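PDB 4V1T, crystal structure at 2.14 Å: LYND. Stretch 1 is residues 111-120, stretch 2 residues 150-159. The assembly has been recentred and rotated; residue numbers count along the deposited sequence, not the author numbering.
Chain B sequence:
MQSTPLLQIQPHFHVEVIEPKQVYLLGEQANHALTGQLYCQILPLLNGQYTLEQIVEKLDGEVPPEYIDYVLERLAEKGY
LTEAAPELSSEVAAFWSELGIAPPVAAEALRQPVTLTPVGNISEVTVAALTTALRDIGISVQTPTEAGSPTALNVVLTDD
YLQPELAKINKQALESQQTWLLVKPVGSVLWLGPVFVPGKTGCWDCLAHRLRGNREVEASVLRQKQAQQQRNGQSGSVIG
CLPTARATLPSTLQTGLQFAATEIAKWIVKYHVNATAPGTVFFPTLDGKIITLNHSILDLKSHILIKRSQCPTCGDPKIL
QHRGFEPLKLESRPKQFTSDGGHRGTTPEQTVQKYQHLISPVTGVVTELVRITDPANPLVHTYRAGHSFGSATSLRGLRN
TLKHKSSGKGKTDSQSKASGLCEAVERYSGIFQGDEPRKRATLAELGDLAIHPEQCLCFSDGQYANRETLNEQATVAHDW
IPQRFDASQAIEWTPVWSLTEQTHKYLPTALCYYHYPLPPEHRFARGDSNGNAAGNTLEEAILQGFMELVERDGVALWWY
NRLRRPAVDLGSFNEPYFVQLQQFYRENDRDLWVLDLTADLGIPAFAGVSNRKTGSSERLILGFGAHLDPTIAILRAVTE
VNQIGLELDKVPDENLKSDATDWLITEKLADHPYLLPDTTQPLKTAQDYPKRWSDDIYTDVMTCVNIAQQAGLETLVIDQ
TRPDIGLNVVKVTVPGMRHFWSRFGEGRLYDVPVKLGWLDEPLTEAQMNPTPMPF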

# COMPACT_ATOMS: atom_id res chain seq x y z
N ARG B 111 17.28 34.64 -6.26
CA ARG B 111 17.16 36.10 -6.37
C ARG B 111 15.83 36.52 -6.97
O ARG B 111 15.52 37.70 -7.02
CB ARG B 111 18.28 36.67 -7.24
CG ARG B 111 19.66 36.54 -6.63
CD ARG B 111 20.72 37.17 -7.51
NE ARG B 111 22.07 36.98 -6.99
CZ ARG B 111 22.37 36.81 -5.70
NH1 ARG B 111 21.43 36.82 -4.77
NH2 ARG B 111 23.64 36.64 -5.33
N GLN B 112 15.05 35.56 -7.45
CA GLN B 112 13.74 35.85 -8.02
C GLN B 112 12.78 36.30 -6.92
O GLN B 112 12.59 35.58 -5.94
CB GLN B 112 13.17 34.62 -8.72
CG GLN B 112 13.91 34.20 -9.97
CD GLN B 112 13.44 32.86 -10.49
OE1 GLN B 112 12.68 32.79 -11.46
NE2 GLN B 112 13.87 31.78 -9.84
N PRO B 113 12.18 37.50 -7.08
CA PRO B 113 11.25 37.92 -6.05
C PRO B 113 9.91 37.18 -6.12
O PRO B 113 9.52 36.67 -7.18
CB PRO B 113 11.07 39.42 -6.32
CG PRO B 113 11.38 39.59 -7.75
CD PRO B 113 12.36 38.52 -8.13
N VAL B 114 9.22 37.14 -4.99
CA VAL B 114 7.93 36.47 -4.85
C VAL B 114 6.91 37.46 -4.27
O VAL B 114 7.29 38.45 -3.63
CB VAL B 114 8.09 35.23 -3.94
CG1 VAL B 114 6.84 34.92 -3.13
CG2 VAL B 114 8.49 34.02 -4.78
N THR B 115 5.62 37.22 -4.51
CA THR B 115 4.56 38.01 -3.88
C THR B 115 3.72 37.14 -2.97
O THR B 115 3.47 35.97 -3.28
CB THR B 115 3.64 38.70 -4.92
OG1 THR B 115 3.02 37.71 -5.75
CG2 THR B 115 4.44 39.67 -5.78
N LEU B 116 3.31 37.71 -1.83
CA LEU B 116 2.39 37.06 -0.91
C LEU B 116 1.04 37.78 -0.96
O LEU B 116 0.99 39.00 -1.07
CB LEU B 116 2.93 37.09 0.53
CG LEU B 116 4.36 36.60 0.75
CD1 LEU B 116 4.63 36.44 2.24
CD2 LEU B 116 4.64 35.30 0.01
N THR B 117 -0.04 37.01 -0.88
CA THR B 117 -1.39 37.56 -0.93
C THR B 117 -2.30 36.83 0.07
O THR B 117 -2.58 35.65 -0.10
CB THR B 117 -2.01 37.44 -2.34
OG1 THR B 117 -1.06 37.87 -3.33
CG2 THR B 117 -3.28 38.28 -2.45
N PRO B 118 -2.76 37.52 1.12
CA PRO B 118 -3.71 36.87 2.02
C PRO B 118 -5.13 36.85 1.46
O PRO B 118 -5.50 37.68 0.63
CB PRO B 118 -3.66 37.74 3.27
CG PRO B 118 -3.37 39.11 2.74
CD PRO B 118 -2.41 38.88 1.59
N VAL B 119 -5.92 35.90 1.93
CA VAL B 119 -7.31 35.76 1.55
C VAL B 119 -8.04 35.20 2.77
O VAL B 119 -7.46 34.46 3.57
CB VAL B 119 -7.49 34.86 0.30
CG1 VAL B 119 -7.00 33.46 0.56
CG2 VAL B 119 -8.94 34.82 -0.16
N GLY B 120 -9.31 35.54 2.92
CA GLY B 120 -10.05 35.16 4.12
C GLY B 120 -9.49 35.93 5.31
O GLY B 120 -9.15 37.09 5.19
N PRO B 150 4.83 40.98 -13.79
CA PRO B 150 4.81 39.56 -13.41
C PRO B 150 5.90 39.15 -12.43
O PRO B 150 6.95 39.79 -12.39
CB PRO B 150 5.02 38.83 -14.75
CG PRO B 150 4.81 39.86 -15.82
CD PRO B 150 5.21 41.16 -15.21
N THR B 151 5.65 38.10 -11.66
CA THR B 151 6.68 37.48 -10.83
C THR B 151 6.74 35.99 -11.10
O THR B 151 5.88 35.45 -11.77
CB THR B 151 6.45 37.73 -9.33
OG1 THR B 151 5.24 37.09 -8.90
CG2 THR B 151 6.37 39.23 -9.05
N ALA B 152 7.75 35.33 -10.55
CA ALA B 152 7.91 33.90 -10.75
C ALA B 152 6.91 33.09 -9.93
O ALA B 152 6.64 31.94 -10.25
CB ALA B 152 9.32 33.50 -10.39
N LEU B 153 6.38 33.68 -8.87
CA LEU B 153 5.40 32.98 -8.04
C LEU B 153 4.62 33.91 -7.13
O LEU B 153 5.19 34.71 -6.40
CB LEU B 153 6.10 31.93 -7.20
CG LEU B 153 5.19 31.00 -6.40
CD1 LEU B 153 4.47 30.04 -7.33
CD2 LEU B 153 5.99 30.25 -5.36
N ASN B 154 3.30 33.79 -7.18
CA ASN B 154 2.43 34.45 -6.20
C ASN B 154 1.98 33.42 -5.18
O ASN B 154 1.40 32.40 -5.53
CB ASN B 154 1.23 35.10 -6.89
CG ASN B 154 0.34 35.87 -5.92
OD1 ASN B 154 0.81 36.49 -4.97
ND2 ASN B 154 -0.96 35.82 -6.16
N VAL B 155 2.27 33.68 -3.91
CA VAL B 155 1.87 32.78 -2.83
C VAL B 155 0.61 33.29 -2.14
O VAL B 155 0.59 34.41 -1.63
CB VAL B 155 2.99 32.63 -1.80
CG1 VAL B 155 2.62 31.59 -0.76
CG2 VAL B 155 4.28 32.23 -2.49
N VAL B 156 -0.43 32.46 -2.13
CA VAL B 156 -1.71 32.84 -1.55
C VAL B 156 -1.96 32.07 -0.25
O VAL B 156 -2.05 30.85 -0.26
CB VAL B 156 -2.87 32.58 -2.53
CG1 VAL B 156 -4.20 33.03 -1.93
CG2 VAL B 156 -2.62 33.30 -3.84
N LEU B 157 -2.07 32.80 0.86
CA LEU B 157 -2.35 32.20 2.16
C LEU B 157 -3.84 32.29 2.44
O LEU B 157 -4.40 33.39 2.44
CB LEU B 157 -1.57 32.89 3.27
CG LEU B 157 -0.17 33.41 2.98
CD1 LEU B 157 0.47 33.89 4.27
CD2 LEU B 157 0.71 32.37 2.33
N THR B 158 -4.48 31.15 2.67
CA THR B 158 -5.91 31.10 2.90
C THR B 158 -6.20 30.36 4.19
O THR B 158 -5.33 29.66 4.71
CB THR B 158 -6.67 30.42 1.75
OG1 THR B 158 -8.08 30.59 1.92
CG2 THR B 158 -6.33 28.92 1.67
N ASP B 159 -7.42 30.54 4.71
CA ASP B 159 -7.91 29.76 5.84
C ASP B 159 -8.80 28.62 5.35
O ASP B 159 -9.11 27.70 6.10
CB ASP B 159 -8.69 30.65 6.83
CG ASP B 159 -9.84 31.41 6.17
OD1 ASP B 159 -9.80 31.64 4.95
OD2 ASP B 159 -10.79 31.78 6.88
O HOH W 1 10.14 36.88 -9.85

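Two neighbouring parallel strands of LYND, one ending at Pro118 and the other at Leu157, lie side by side with their axes 4.6 Å apart at closest approach and inclined by 22°; the two stretches together bury 740 Å². The register is one to one: Thr115 pairs with Asn154, Leu116 with Val155, Thr117 with Val156 and Pro118 with Leu157, at CA-CA distances of 4.7 to 4.9 Å. A ladder of five backbone hydrogen bonds fixes it. Thr115 N donates to Leu153 O (3.2 Å), Val155 N to Thr115 O (2.7 Å), Thr117 N to Val155 O (2.8 Å), Leu157 N to Thr117 O (3.1 Å) and Val119 N to Leu157 O (3.0 Å). As is usual for parallel strands, Thr115 and Thr117 on one side and Val155 and Leu157 on the other use both their N and O atoms across the gap, while the residues between them turn these groups away. The first two bonds are nearly straight, at 169° and 175°; the last is the most bent, at 136°. CA-H...O contacts fill in between, the shortest being Leu116 CA to Val155 O and Val156 CA to Thr117 O, both 3.3 Å.

On the face carrying Leu116, Val155, Pro118 and Leu157, the packing is apolar. The CA-CB bond of Leu116 points to this face, but the end of the side chain bends back toward the partner strand, setting CD2 3.6 Å from Val155 CB. Val114, two residues before Leu116, reaches the same valine, with its CG1 3.8 Å from Val155 CG2, while its CG2 lies 4.0 Å from Leu153 CB. Val155 is thus a bump touched by both Val114 and Leu116. Pro118, with no N-H to give, sits at the exposed end and covers little.

The face of Thr115, Thr117, Asn154 and Val156 is more polar. Asn154 leans across so that its side-chain end occupies the notch between the two threonines: the atom modelled as OD1 is 2.6 Å from Thr115 OG1 and 2.8 Å from Thr117 OG1. The amide is probably turned over in the model, so the hydrogen bonding here remains open. Thr115 CG2 meets a second bump, the methyl Thr151 CG2, at 3.8 Å.

Beyond the strands the fit continues. Val119 CG1 is 3.8 Å from Val156 CG1 and only 3.3 Å from Thr158 CB, a tight contact that lets one methyl touch both residues. Gly120 follows with a positive phi, and its CA approaches Asp159 OD1 to 3.6 Å; a CB here would fall 2.1 Å from that oxygen, so the absence of a side chain leaves room for the aspartate. At the opposite end the chains separate slightly, and a water bridges the gap, donating to Pro113 O (2.7 Å) and accepting from Ala152 N (2.9 Å). Ala152 CB packs beside Gln112 OE1 at 3.6 Å.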